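Local coordinates for protein terminal oxygenase component of carbazole 1,9a-dioxygenase (Nocardioides aromaticivorans, PDB 3GCF) that serves as the terminal oxygenase of carbazole 1,9a-dioxygenase, probably passing electrons from a Rieske [2Fe-2S] cluster to a mononuclear iron that activates oxygen, at residues Phe185-Ile190 with Val229-Ser234; Gly209-Asp214 with Met238-Ala243; Leu204-Gly209 with Lys260-Gln265. One frame throughout, in Å; residues are numbered along the deposited sequence.

Interaction 1. Residues Phe185-Ile190 with Val229-Ser234; sequences FDTTHI and VLDRLS. With FE2 (Fe (II) ion), chain P.
The backbones of Phe185-Ile190 and Val229-Ser234 stay well apart, the CA atoms of Thr187 and Leu233 coming nearest at 8.5 Å, and the contact is made mainly by side chains. Phe185 meets Asp231 tip to tip. Its CZ lies 3.4 Å from Asp231 OD1, with ring and carboxylate planes 26° apart. CG is anti to the backbone N (chi1 -165°). The Phe185 and Val229 side chains cross at about a right angle, CZ to Val229 CB 3.9 Å. An alanine in place of Phe185 would probably leave a gap beside Val229 and Asp231, giving the carboxylate more freedom to turn. Thr187 sends CG2 to 3.2 Å from Asp231 OD2 and packs it on Leu233, while its OG1 is hydrogen-bonded to Phe210 O. Asp186 OD1 accepts from Thr188 N, an Asx turn, and from His189 N, an Asx motif. His189 ND1 donates to Asp186 O at 2.8 Å, in the plane of the imidazole. Together with the NE2-iron bond of 2.1 Å, this holds the ring's rotation. Asp186 OD2 is hydrogen-bonded to NE2 of His99 of the second subunit, a cluster ligand. His189, His193 and Asp337 form the two-histidine, one-carboxylate iron site of Rieske oxygenases.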
ATOM      1  N   PHE A 185      -7.038  26.216  14.588  1.00  7.99           N
ATOM      2  CA  PHE A 185      -7.187  27.673  14.517  1.00 10.48           C
ATOM      3  C   PHE A 185      -8.199  28.074  13.440  1.00 13.79           C
ATOM      4  O   PHE A 185      -7.887  28.863  12.546  1.00 18.57           O
ATOM      5  CB  PHE A 185      -5.819  28.289  14.196  1.00  7.48           C
ATOM      6  CG  PHE A 185      -5.738  29.770  14.428  1.00  8.07           C
ATOM      7  CD1 PHE A 185      -6.101  30.320  15.653  1.00  5.75           C
ATOM      8  CD2 PHE A 185      -5.278  30.616  13.425  1.00  7.09           C
ATOM      9  CE1 PHE A 185      -6.009  31.689  15.874  1.00  8.23           C
ATOM     10  CE2 PHE A 185      -5.181  31.990  13.638  1.00  8.19           C
ATOM     11  CZ  PHE A 185      -5.546  32.527  14.863  1.00  7.35           C
ATOM     12  N   ASP A 186      -9.410  27.532  13.533  1.00 12.99           N
ATOM     13  CA  ASP A 186     -10.465  27.799  12.557  1.00 11.67           C
ATOM     14  C   ASP A 186     -11.713  28.143  13.361  1.00 11.64           C
ATOM     15  O   ASP A 186     -12.229  27.295  14.085  1.00 10.65           O
ATOM     16  CB  ASP A 186     -10.688  26.541  11.716  1.00 11.51           C
ATOM     17  CG  ASP A 186     -11.687  26.745  10.603  1.00 13.24           C
ATOM     18  OD1 ASP A 186     -12.764  27.319  10.862  1.00 13.59           O
ATOM     19  OD2 ASP A 186     -11.400  26.310   9.468  1.00 16.46           O
ATOM     20  N   THR A 187     -12.202  29.375  13.229  1.00  9.70           N
ATOM     21  CA  THR A 187     -13.352  29.817  14.015  1.00 11.87           C
ATOM     22  C   THR A 187     -14.759  29.443  13.539  1.00 11.15           C
ATOM     23  O   THR A 187     -15.736  29.697  14.249  1.00  9.34           O
ATOM     24  CB  THR A 187     -13.303  31.349  14.249  1.00 12.20           C
ATOM     25  OG1 THR A 187     -13.545  32.033  13.017  1.00 15.29           O
ATOM     26  CG2 THR A 187     -11.935  31.761  14.780  1.00 10.58           C
ATOM     27  N   THR A 188     -14.880  28.842  12.359  1.00 10.21           N
ATOM     28  CA  THR A 188     -16.200  28.440  11.885  1.00 11.25           C
ATOM     29  C   THR A 188     -16.339  26.927  11.673  1.00 11.33           C
ATOM     30  O   THR A 188     -17.432  26.437  11.398  1.00 11.10           O
ATOM     31  CB  THR A 188     -16.601  29.186  10.583  1.00 10.45           C
ATOM     32  OG1 THR A 188     -15.670  28.887   9.536  1.00 11.44           O
ATOM     33  CG2 THR A 188     -16.626  30.686  10.827  1.00  6.78           C
ATOM     34  N   HIS A 189     -15.247  26.182  11.818  1.00  9.79           N
ATOM     35  CA  HIS A 189     -15.320  24.735  11.643  1.00  9.90           C
ATOM     36  C   HIS A 189     -16.091  24.095  12.805  1.00 10.59           C
ATOM     37  O   HIS A 189     -16.514  22.939  12.714  1.00 11.29           O
ATOM     38  CB  HIS A 189     -13.914  24.114  11.585  1.00  8.39           C
ATOM     39  CG  HIS A 189     -13.395  23.670  12.921  1.00  8.86           C
ATOM     40  ND1 HIS A 189     -12.897  24.549  13.860  1.00  7.35           N
ATOM     41  CD2 HIS A 189     -13.344  22.442  13.492  1.00  7.15           C
ATOM     42  CE1 HIS A 189     -12.561  23.881  14.951  1.00  7.13           C
ATOM     43  NE2 HIS A 189     -12.822  22.601  14.752  1.00  7.40           N
ATOM     44  N   ILE A 190     -16.276  24.843  13.892  1.00  9.27           N
ATOM     45  CA  ILE A 190     -16.955  24.306  15.068  1.00  8.79           C
ATOM     46  C   ILE A 190     -18.380  23.857  14.795  1.00 10.30           C
ATOM     47  O   ILE A 190     -19.021  23.218  15.638  1.00 10.18           O
ATOM     48  CB  ILE A 190     -16.931  25.306  16.248  1.00 10.15           C
ATOM     49  CG1 ILE A 190     -17.691  26.583  15.894  1.00  6.08           C
ATOM     50  CG2 ILE A 190     -15.474  25.607  16.625  1.00  7.18           C
ATOM     51  CD1 ILE A 190     -17.665  27.627  17.008  1.00  9.61           C
ATOM     52  N   VAL A 229      -0.760  34.508  16.320  1.00 13.08           N
ATOM     53  CA  VAL A 229      -1.947  35.266  15.971  1.00 12.09           C
ATOM     54  C   VAL A 229      -3.032  34.972  17.006  1.00 12.69           C
ATOM     55  O   VAL A 229      -3.250  33.822  17.379  1.00 11.68           O
ATOM     56  CB  VAL A 229      -2.448  34.877  14.569  1.00 10.86           C
ATOM     57  CG1 VAL A 229      -3.545  35.828  14.130  1.00  8.57           C
ATOM     58  CG2 VAL A 229      -1.287  34.892  13.583  1.00  8.25           C
ATOM     59  N   LEU A 230      -3.705  36.019  17.471  1.00 12.90           N
ATOM     60  CA  LEU A 230      -4.750  35.861  18.471  1.00 13.48           C
ATOM     61  C   LEU A 230      -6.113  36.336  17.983  1.00 14.19           C
ATOM     62  O   LEU A 230      -6.242  37.441  17.446  1.00 14.11           O
ATOM     63  CB  LEU A 230      -4.360  36.627  19.737  1.00 14.93           C
ATOM     64  CG  LEU A 230      -5.241  36.644  20.997  1.00 17.08           C
ATOM     65  CD1 LEU A 230      -6.477  37.471  20.764  1.00 19.59           C
ATOM     66  CD2 LEU A 230      -5.600  35.240  21.391  1.00 17.37           C
ATOM     67  N   ASP A 231      -7.124  35.488  18.168  1.00 13.79           N
ATOM     68  CA  ASP A 231      -8.499  35.817  17.791  1.00 12.79           C
ATOM     69  C   ASP A 231      -9.238  36.214  19.074  1.00 13.07           C
ATOM     70  O   ASP A 231      -9.354  35.414  20.001  1.00  9.69           O
ATOM     71  CB  ASP A 231      -9.220  34.608  17.171  1.00 11.54           C
ATOM     72  CG  ASP A 231      -8.692  34.232  15.800  1.00 13.28           C
ATOM     73  OD1 ASP A 231      -7.864  34.977  15.229  1.00 11.45           O
ATOM     74  OD2 ASP A 231      -9.122  33.175  15.286  1.00 13.41           O
ATOM     75  N   ARG A 232      -9.730  37.446  19.134  1.00 14.36           N
ATOM     76  CA  ARG A 232     -10.459  37.911  20.314  1.00 15.20           C
ATOM     77  C   ARG A 232     -11.938  37.566  20.156  1.00 14.13           C
ATOM     78  O   ARG A 232     -12.781  38.445  19.969  1.00 14.99           O
ATOM     79  CB  ARG A 232     -10.275  39.421  20.479  1.00 17.41           C
ATOM     80  CG  ARG A 232      -8.845  39.830  20.783  1.00 20.92           C
ATOM     81  CD  ARG A 232      -8.787  41.239  21.359  1.00 25.71           C
ATOM     82  NE  ARG A 232      -7.735  41.352  22.366  1.00 29.29           N
ATOM     83  CZ  ARG A 232      -6.463  41.606  22.092  1.00 30.53           C
ATOM     84  NH1 ARG A 232      -6.086  41.787  20.833  1.00 30.39           N
ATOM     85  NH2 ARG A 232      -5.566  41.659  23.071  1.00 30.58           N
ATOM     86  N   LEU A 233     -12.243  36.276  20.242  1.00 13.26           N
ATOM     87  CA  LEU A 233     -13.604  35.783  20.059  1.00 14.07           C
ATOM     88  C   LEU A 233     -14.695  36.430  20.916  1.00 14.51           C
ATOM     89  O   LEU A 233     -15.767  36.756  20.407  1.00 13.07           O
ATOM     90  CB  LEU A 233     -13.635  34.262  20.259  1.00 12.29           C
ATOM     91  CG  LEU A 233     -12.709  33.417  19.365  1.00 11.44           C
ATOM     92  CD1 LEU A 233     -12.912  31.945  19.686  1.00  8.38           C
ATOM     93  CD2 LEU A 233     -12.997  33.681  17.893  1.00  8.65           C
ATOM     94  N   SER A 234     -14.427  36.619  22.203  1.00 14.18           N
ATOM     95  CA  SER A 234     -15.420  37.189  23.110  1.00 17.78           C
ATOM     96  C   SER A 234     -15.621  38.695  23.010  1.00 19.10           C
ATOM     97  O   SER A 234     -16.611  39.220  23.523  1.00 21.42           O
ATOM     98  CB  SER A 234     -15.064  36.853  24.554  1.00 16.91           C
ATOM     99  OG  SER A 234     -13.824  37.446  24.897  1.00 21.55           O
TER
HETATM  100 FE   FE2 P 501     -12.377  21.136  16.222  1.00  8.46          FE
HETATM  101  O   HOH W   1     -12.179  22.193  17.999  1.00  9.63           O
HETATM  102  O   HOH W   2     -10.486  21.786  15.938  1.00 11.53           O

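Interaction 2. Residues Gly209-Asp214 with Met238-Ala243; sequences GFVPAD and MPVFEA
Val211 and Met238 exchange two backbone hydrogen bonds. Met238 N reaches Val211 O at 2.7 Å, and Val211 N returns to Met238 O at 2.9 Å with an N-H...O angle of 171°. They form an antiparallel hydrogen-bonded pair. Further along, Val240 N donates to Gly209 O at 2.8 Å. Between these bonds sits the non-hydrogen-bonded pair Phe210 and Pro239, whose CA atoms are 4.4 Å apart. A proline has no N-H to give, and this position asks for none across the pair. The two segments instead meet here through CA-H...O contacts, Pro239 CA to Gly209 O and Phe210 CA to Met238 O. Side chains then add to the backbone pairing. The Phe210 and Pro239 side chains cross obliquely, ring atom CE1 3.9 Å from Pro239 CB.

The segments belong to a small three-stranded antiparallel sheet of the catalytic domain. Strand 209-212 is at one edge, strand 237-245 in the middle and strand 248-252 at the other edge. The axes of 209-212 and 238-240 approach to 4.6 Å, and their directions are 149° apart.

On the sheet face away from Phe210 and Pro239, the two valines meet methyl to methyl, Val211 CG2 to Val240 CG2 at 4.1 Å. Both pack on Thr115 of the second subunit, so this face lies at a subunit interface. Past the strand end, Ala213 CB lies 4.1 Å from Met238 N. Met238 itself turns its thioether away from Val211, its chain bent at chi2 and chi3. Farther out, Phe210 N is hydrogen-bonded to Thr187 O, tying the edge strand to the iron-ligand loop, and the Phe210 ring also touches Ile190 and Tyr237.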
ATOM      1  N   GLY A 209     -20.388  28.960  14.953  1.00 12.08           N
ATOM      2  CA  GLY A 209     -19.224  29.636  14.414  1.00 13.04           C
ATOM      3  C   GLY A 209     -19.028  31.033  14.976  1.00 12.44           C
ATOM      4  O   GLY A 209     -19.931  31.596  15.594  1.00 13.28           O
ATOM      5  N   PHE A 210     -17.832  31.581  14.776  1.00 11.77           N
ATOM      6  CA  PHE A 210     -17.498  32.932  15.223  1.00 11.52           C
ATOM      7  C   PHE A 210     -17.086  33.707  13.976  1.00 11.80           C
ATOM      8  O   PHE A 210     -16.188  33.284  13.250  1.00 10.69           O
ATOM      9  CB  PHE A 210     -16.317  32.917  16.196  1.00 10.81           C
ATOM     10  CG  PHE A 210     -16.623  32.293  17.525  1.00 12.15           C
ATOM     11  CD1 PHE A 210     -17.244  33.032  18.530  1.00 11.26           C
ATOM     12  CD2 PHE A 210     -16.270  30.972  17.781  1.00 10.17           C
ATOM     13  CE1 PHE A 210     -17.506  32.465  19.775  1.00 12.18           C
ATOM     14  CE2 PHE A 210     -16.527  30.395  19.021  1.00 12.25           C
ATOM     15  CZ  PHE A 210     -17.146  31.145  20.023  1.00 12.24           C
ATOM     16  N   VAL A 211     -17.729  34.842  13.738  1.00 11.03           N
ATOM     17  CA  VAL A 211     -17.420  35.664  12.575  1.00 10.60           C
ATOM     18  C   VAL A 211     -16.806  36.994  13.015  1.00 11.51           C
ATOM     19  O   VAL A 211     -17.365  37.682  13.871  1.00 12.57           O
ATOM     20  CB  VAL A 211     -18.698  35.944  11.757  1.00 10.34           C
ATOM     21  CG1 VAL A 211     -18.375  36.822  10.552  1.00 10.56           C
ATOM     22  CG2 VAL A 211     -19.318  34.625  11.305  1.00  9.82           C
ATOM     23  N   PRO A 212     -15.640  37.364  12.446  1.00 11.69           N
ATOM     24  CA  PRO A 212     -14.968  38.622  12.794  1.00 11.32           C
ATOM     25  C   PRO A 212     -15.967  39.772  12.682  1.00 12.71           C
ATOM     26  O   PRO A 212     -16.609  39.932  11.644  1.00 10.91           O
ATOM     27  CB  PRO A 212     -13.858  38.722  11.750  1.00 11.33           C
ATOM     28  CG  PRO A 212     -13.536  37.277  11.461  1.00 12.47           C
ATOM     29  CD  PRO A 212     -14.898  36.643  11.390  1.00 11.60           C
ATOM     30  N   ALA A 213     -16.093  40.565  13.743  1.00 11.56           N
ATOM     31  CA  ALA A 213     -17.039  41.678  13.765  1.00 14.72           C
ATOM     32  C   ALA A 213     -16.406  43.036  13.472  1.00 16.15           C
ATOM     33  O   ALA A 213     -17.108  43.997  13.153  1.00 17.38           O
ATOM     34  CB  ALA A 213     -17.755  41.722  15.118  1.00 10.88           C
ATOM     35  N   ASP A 214     -15.087  43.118  13.589  1.00 18.12           N
ATOM     36  CA  ASP A 214     -14.379  44.366  13.343  1.00 19.99           C
ATOM     37  C   ASP A 214     -12.919  44.116  12.977  1.00 22.33           C
ATOM     38  O   ASP A 214     -12.461  42.973  12.944  1.00 21.05           O
ATOM     39  CB  ASP A 214     -14.461  45.275  14.577  1.00 18.14           C
ATOM     40  CG  ASP A 214     -13.844  44.642  15.806  1.00 17.79           C
ATOM     41  OD1 ASP A 214     -12.628  44.369  15.784  1.00 20.27           O
ATOM     42  OD2 ASP A 214     -14.569  44.412  16.795  1.00 17.43           O
ATOM     43  N   MET A 238     -18.633  37.846  16.297  1.00 16.65           N
ATOM     44  CA  MET A 238     -20.059  37.651  16.444  1.00 16.82           C
ATOM     45  C   MET A 238     -20.274  36.147  16.432  1.00 16.09           C
ATOM     46  O   MET A 238     -19.921  35.474  15.464  1.00 14.92           O
ATOM     47  CB  MET A 238     -20.807  38.272  15.271  1.00 21.36           C
ATOM     48  CG  MET A 238     -22.284  37.929  15.243  1.00 29.25           C
ATOM     49  SD  MET A 238     -23.187  38.646  16.639  1.00 37.25           S
ATOM     50  CE  MET A 238     -23.256  40.348  16.098  1.00 35.35           C
ATOM     51  N   PRO A 239     -20.822  35.591  17.520  1.00 15.80           N
ATOM     52  CA  PRO A 239     -21.047  34.143  17.528  1.00 13.68           C
ATOM     53  C   PRO A 239     -22.366  33.848  16.807  1.00 13.99           C
ATOM     54  O   PRO A 239     -23.300  34.638  16.879  1.00 14.10           O
ATOM     55  CB  PRO A 239     -21.106  33.816  19.017  1.00 13.78           C
ATOM     56  CG  PRO A 239     -21.776  35.034  19.590  1.00 13.10           C
ATOM     57  CD  PRO A 239     -21.120  36.189  18.836  1.00 12.96           C
ATOM     58  N   VAL A 240     -22.433  32.726  16.102  1.00 13.50           N
ATOM     59  CA  VAL A 240     -23.642  32.346  15.379  1.00 12.35           C
ATOM     60  C   VAL A 240     -24.297  31.153  16.072  1.00 13.32           C
ATOM     61  O   VAL A 240     -23.753  30.048  16.065  1.00 13.36           O
ATOM     62  CB  VAL A 240     -23.315  31.956  13.928  1.00 13.89           C
ATOM     63  CG1 VAL A 240     -24.587  31.535  13.197  1.00 14.16           C
ATOM     64  CG2 VAL A 240     -22.656  33.124  13.221  1.00 14.09           C
ATOM     65  N   PHE A 241     -25.464  31.383  16.667  1.00 12.66           N
ATOM     66  CA  PHE A 241     -26.182  30.339  17.389  1.00 14.09           C
ATOM     67  C   PHE A 241     -27.342  29.736  16.616  1.00 15.73           C
ATOM     68  O   PHE A 241     -27.975  28.794  17.089  1.00 14.92           O
ATOM     69  CB  PHE A 241     -26.684  30.882  18.727  1.00 12.85           C
ATOM     70  CG  PHE A 241     -25.599  31.067  19.751  1.00 12.81           C
ATOM     71  CD1 PHE A 241     -25.028  29.966  20.386  1.00 12.30           C
ATOM     72  CD2 PHE A 241     -25.138  32.341  20.073  1.00 10.11           C
ATOM     73  CE1 PHE A 241     -24.010  30.135  21.335  1.00 13.33           C
ATOM     74  CE2 PHE A 241     -24.124  32.520  21.016  1.00 11.01           C
ATOM     75  CZ  PHE A 241     -23.559  31.418  21.647  1.00 10.08           C
ATOM     76  N   GLU A 242     -27.613  30.283  15.434  1.00 19.27           N
ATOM     77  CA  GLU A 242     -28.680  29.795  14.559  1.00 22.87           C
ATOM     78  C   GLU A 242     -28.125  29.570  13.159  1.00 23.21           C
ATOM     79  O   GLU A 242     -27.210  30.265  12.724  1.00 26.50           O
ATOM     80  CB  GLU A 242     -29.826  30.810  14.432  1.00 25.13           C
ATOM     81  CG  GLU A 242     -30.762  30.923  15.620  1.00 32.47           C
ATOM     82  CD  GLU A 242     -32.067  31.641  15.266  1.00 35.51           C
ATOM     83  OE1 GLU A 242     -32.013  32.726  14.645  1.00 36.85           O
ATOM     84  OE2 GLU A 242     -33.149  31.119  15.614  1.00 37.59           O
ATOM     85  N   ALA A 243     -28.684  28.600  12.455  1.00 20.82           N
ATOM     86  CA  ALA A 243     -28.270  28.333  11.092  1.00 19.29           C
ATOM     87  C   ALA A 243     -29.522  28.573  10.261  1.00 18.53           C
ATOM     88  O   ALA A 243     -30.572  27.979  10.524  1.00 17.90           O
ATOM     89  CB  ALA A 243     -27.799  26.892  10.946  1.00 19.82           C
TER

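Interaction 3. Residues Leu204-Gly209 with Lys260-Gln265; sequences LAFPYG and KKVAAQ
Ala205 O accepts a 2.9 Å hydrogen bond from Lys261 NZ. The ammonium is tilted 31° from the carbonyl plane. Lys261 CB starts out pointing away from Leu204-Gly209, and the side chain has to double back. CG is anti to the backbone N, and bends at chi2 (75°) and chi3 (-72°) then turn CD and CE toward Ala205.

The contact is a single beta bridge between two irregular loops of the catalytic domain. One runs from helix 197-201 to strand 209-212, and the other joins strands 248-252 and 265-269. Leu204 and Lys260 are the bridged residues, with CA atoms 4.7 Å apart. The bridging bond runs from Ala205 N to Lys260 O at 3.0 Å. It is nearly straight and lies in the carbonyl plane. Ala205 is therefore held at both its N-H and its C=O, one by backbone and the other by a lysine tip.

Lys260 shares only the root of its side chain with the contact. Its CB lies 4.1 Å from Leu204 CD2, while the extended chain carries NZ away to a salt bridge with Asp281 and a hydrogen bond to Asn202 OD1.

Beside the bridge the packing is apolar. Leu204 and Val262 cross at about a right angle, with Leu204 CD2 3.9 Å from Val262 CG1. The Phe206 ring comes next, toward the iron site. Its nearest side-chain atom is about 7 Å from the iron, and it lies close to the iron ligand His193. Its ring meets that of Phe333 with planes roughly perpendicular. The opposing loop touches Phe206 at the ring's edge, where CD1 lies 4.3 Å from Val262 CG2.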
ATOM      1  N   LEU A 204     -22.577  23.640  27.711  1.00 14.47           N
ATOM      2  CA  LEU A 204     -21.953  24.725  26.976  1.00 14.07           C
ATOM      3  C   LEU A 204     -22.897  25.530  26.097  1.00 14.22           C
ATOM      4  O   LEU A 204     -23.802  24.980  25.468  1.00 14.35           O
ATOM      5  CB  LEU A 204     -20.838  24.186  26.076  1.00 11.95           C
ATOM      6  CG  LEU A 204     -19.713  23.326  26.648  1.00 12.45           C
ATOM      7  CD1 LEU A 204     -18.713  23.029  25.522  1.00  8.70           C
ATOM      8  CD2 LEU A 204     -19.022  24.056  27.797  1.00 10.35           C
ATOM      9  N   ALA A 205     -22.689  26.842  26.077  1.00 12.72           N
ATOM     10  CA  ALA A 205     -23.449  27.718  25.196  1.00 14.51           C
ATOM     11  C   ALA A 205     -22.436  27.685  24.062  1.00 13.73           C
ATOM     12  O   ALA A 205     -21.434  28.398  24.099  1.00 14.77           O
ATOM     13  CB  ALA A 205     -23.557  29.125  25.779  1.00 13.21           C
ATOM     14  N   PHE A 206     -22.671  26.833  23.072  1.00 14.14           N
ATOM     15  CA  PHE A 206     -21.709  26.686  21.989  1.00 12.16           C
ATOM     16  C   PHE A 206     -22.272  27.075  20.635  1.00 11.59           C
ATOM     17  O   PHE A 206     -23.208  26.450  20.139  1.00 13.94           O
ATOM     18  CB  PHE A 206     -21.213  25.239  21.961  1.00 12.51           C
ATOM     19  CG  PHE A 206     -19.877  25.069  21.310  1.00 13.47           C
ATOM     20  CD1 PHE A 206     -18.736  25.629  21.879  1.00 14.34           C
ATOM     21  CD2 PHE A 206     -19.751  24.344  20.131  1.00 13.93           C
ATOM     22  CE1 PHE A 206     -17.490  25.467  21.283  1.00 14.97           C
ATOM     23  CE2 PHE A 206     -18.505  24.177  19.527  1.00 14.44           C
ATOM     24  CZ  PHE A 206     -17.377  24.737  20.104  1.00 15.02           C
ATOM     25  N   PRO A 207     -21.689  28.105  20.007  1.00 10.21           N
ATOM     26  CA  PRO A 207     -22.158  28.566  18.700  1.00  9.26           C
ATOM     27  C   PRO A 207     -21.706  27.684  17.540  1.00  9.64           C
ATOM     28  O   PRO A 207     -20.834  26.831  17.702  1.00  9.46           O
ATOM     29  CB  PRO A 207     -21.589  29.976  18.620  1.00  8.53           C
ATOM     30  CG  PRO A 207     -20.253  29.812  19.277  1.00  9.43           C
ATOM     31  CD  PRO A 207     -20.571  28.940  20.491  1.00  9.11           C
ATOM     32  N   TYR A 208     -22.315  27.891  16.375  1.00  8.91           N
ATOM     33  CA  TYR A 208     -21.966  27.137  15.180  1.00 10.69           C
ATOM     34  C   TYR A 208     -20.727  27.746  14.529  1.00 11.38           C
ATOM     35  O   TYR A 208     -20.099  27.135  13.664  1.00 10.75           O
ATOM     36  CB  TYR A 208     -23.125  27.145  14.178  1.00 11.69           C
ATOM     37  CG  TYR A 208     -24.359  26.425  14.666  1.00 14.08           C
ATOM     38  CD1 TYR A 208     -24.255  25.213  15.347  1.00 14.97           C
ATOM     39  CD2 TYR A 208     -25.632  26.941  14.433  1.00 14.60           C
ATOM     40  CE1 TYR A 208     -25.383  24.530  15.786  1.00 14.84           C
ATOM     41  CE2 TYR A 208     -26.775  26.262  14.872  1.00 17.37           C
ATOM     42  CZ  TYR A 208     -26.637  25.057  15.550  1.00 16.36           C
ATOM     43  OH  TYR A 208     -27.746  24.387  16.015  1.00 16.43           O
ATOM     44  N   GLY A 209     -20.388  28.960  14.953  1.00 12.08           N
ATOM     45  CA  GLY A 209     -19.224  29.636  14.414  1.00 13.04           C
ATOM     46  C   GLY A 209     -19.028  31.033  14.976  1.00 12.44           C
ATOM     47  O   GLY A 209     -19.931  31.596  15.594  1.00 13.28           O
ATOM     48  N   LYS A 260     -22.278  27.162  30.444  1.00 21.72           N
ATOM     49  CA  LYS A 260     -20.906  27.625  30.556  1.00 18.56           C
ATOM     50  C   LYS A 260     -20.407  28.290  29.285  1.00 18.07           C
ATOM     51  O   LYS A 260     -20.791  27.916  28.177  1.00 18.18           O
ATOM     52  CB  LYS A 260     -19.995  26.452  30.922  1.00 16.55           C
ATOM     53  CG  LYS A 260     -20.404  25.741  32.205  1.00 14.58           C
ATOM     54  CD  LYS A 260     -19.457  24.592  32.531  1.00 15.77           C
ATOM     55  CE  LYS A 260     -19.940  23.798  33.730  1.00 13.26           C
ATOM     56  NZ  LYS A 260     -18.947  22.775  34.117  1.00 16.37           N
ATOM     57  N   LYS A 261     -19.542  29.280  29.461  1.00 17.18           N
ATOM     58  CA  LYS A 261     -18.973  30.009  28.346  1.00 19.12           C
ATOM     59  C   LYS A 261     -17.509  29.611  28.188  1.00 17.59           C
ATOM     60  O   LYS A 261     -16.743  29.638  29.149  1.00 17.50           O
ATOM     61  CB  LYS A 261     -19.077  31.516  28.601  1.00 23.22           C
ATOM     62  CG  LYS A 261     -18.587  32.399  27.454  1.00 31.00           C
ATOM     63  CD  LYS A 261     -19.575  32.451  26.278  1.00 35.41           C
ATOM     64  CE  LYS A 261     -19.607  31.148  25.479  1.00 38.17           C
ATOM     65  NZ  LYS A 261     -20.674  31.168  24.433  1.00 38.90           N
ATOM     66  N   VAL A 262     -17.124  29.237  26.975  1.00 15.54           N
ATOM     67  CA  VAL A 262     -15.750  28.842  26.721  1.00 13.05           C
ATOM     68  C   VAL A 262     -15.237  29.518  25.463  1.00 12.02           C
ATOM     69  O   VAL A 262     -15.959  30.272  24.822  1.00 10.09           O
ATOM     70  CB  VAL A 262     -15.628  27.303  26.577  1.00 14.79           C
ATOM     71  CG1 VAL A 262     -16.079  26.623  27.877  1.00  8.90           C
ATOM     72  CG2 VAL A 262     -16.461  26.813  25.390  1.00 11.69           C
ATOM     73  N   ALA A 263     -13.979  29.265  25.123  1.00 11.75           N
ATOM     74  CA  ALA A 263     -13.381  29.854  23.934  1.00 11.86           C
ATOM     75  C   ALA A 263     -13.588  31.376  23.841  1.00 12.54           C
ATOM     76  O   ALA A 263     -14.205  31.876  22.901  1.00 12.33           O
ATOM     77  CB  ALA A 263     -13.937  29.163  22.679  1.00  9.24           C
ATOM     78  N   ALA A 264     -13.082  32.107  24.829  1.00 10.89           N
ATOM     79  CA  ALA A 264     -13.180  33.560  24.827  1.00 10.07           C
ATOM     80  C   ALA A 264     -12.108  34.052  23.859  1.00 11.71           C
ATOM     81  O   ALA A 264     -12.243  35.110  23.237  1.00 12.46           O
ATOM     82  CB  ALA A 264     -12.912  34.107  26.222  1.00  9.07           C
ATOM     83  N   GLN A 265     -11.042  33.266  23.742  1.00 10.62           N
ATOM     84  CA  GLN A 265      -9.927  33.581  22.855  1.00 12.62           C
ATOM     85  C   GLN A 265      -9.277  32.306  22.342  1.00 13.44           C
ATOM     86  O   GLN A 265      -9.213  31.304  23.056  1.00 14.43           O
ATOM     87  CB  GLN A 265      -8.849  34.391  23.594  1.00 11.59           C
ATOM     88  CG  GLN A 265      -9.246  35.809  23.973  1.00 15.42           C
ATOM     89  CD  GLN A 265      -8.115  36.571  24.655  1.00 16.93           C
ATOM     90  OE1 GLN A 265      -8.142  37.797  24.733  1.00 20.63           O
ATOM     91  NE2 GLN A 265      -7.126  35.847  25.157  1.00 15.06           N
TER

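Overall arrangement
From the N terminus, the iron-ligand loop 185-190 comes first. It packs against 229-234, closing a loop of 38 intervening residues in interaction 1. Segment 204-209 runs straight into 209-214, and the two share Gly209. Interaction 2 closes the shorter loop to 238-243, with 23 residues between, and interaction 3 the longer one to 260-265, with 50. Interaction 2 thus lies within the span of interaction 3, and interaction 1 crosses both. Ser234 N probably hydrogen-bonds to Ala264 O, joining interactions 1 and 3, and Tyr208 N probably hydrogen-bonds to Val240 O, joining 3 and 2. Together they tie the small three-stranded sheet and the seven-stranded sheet to the iron-ligand loop.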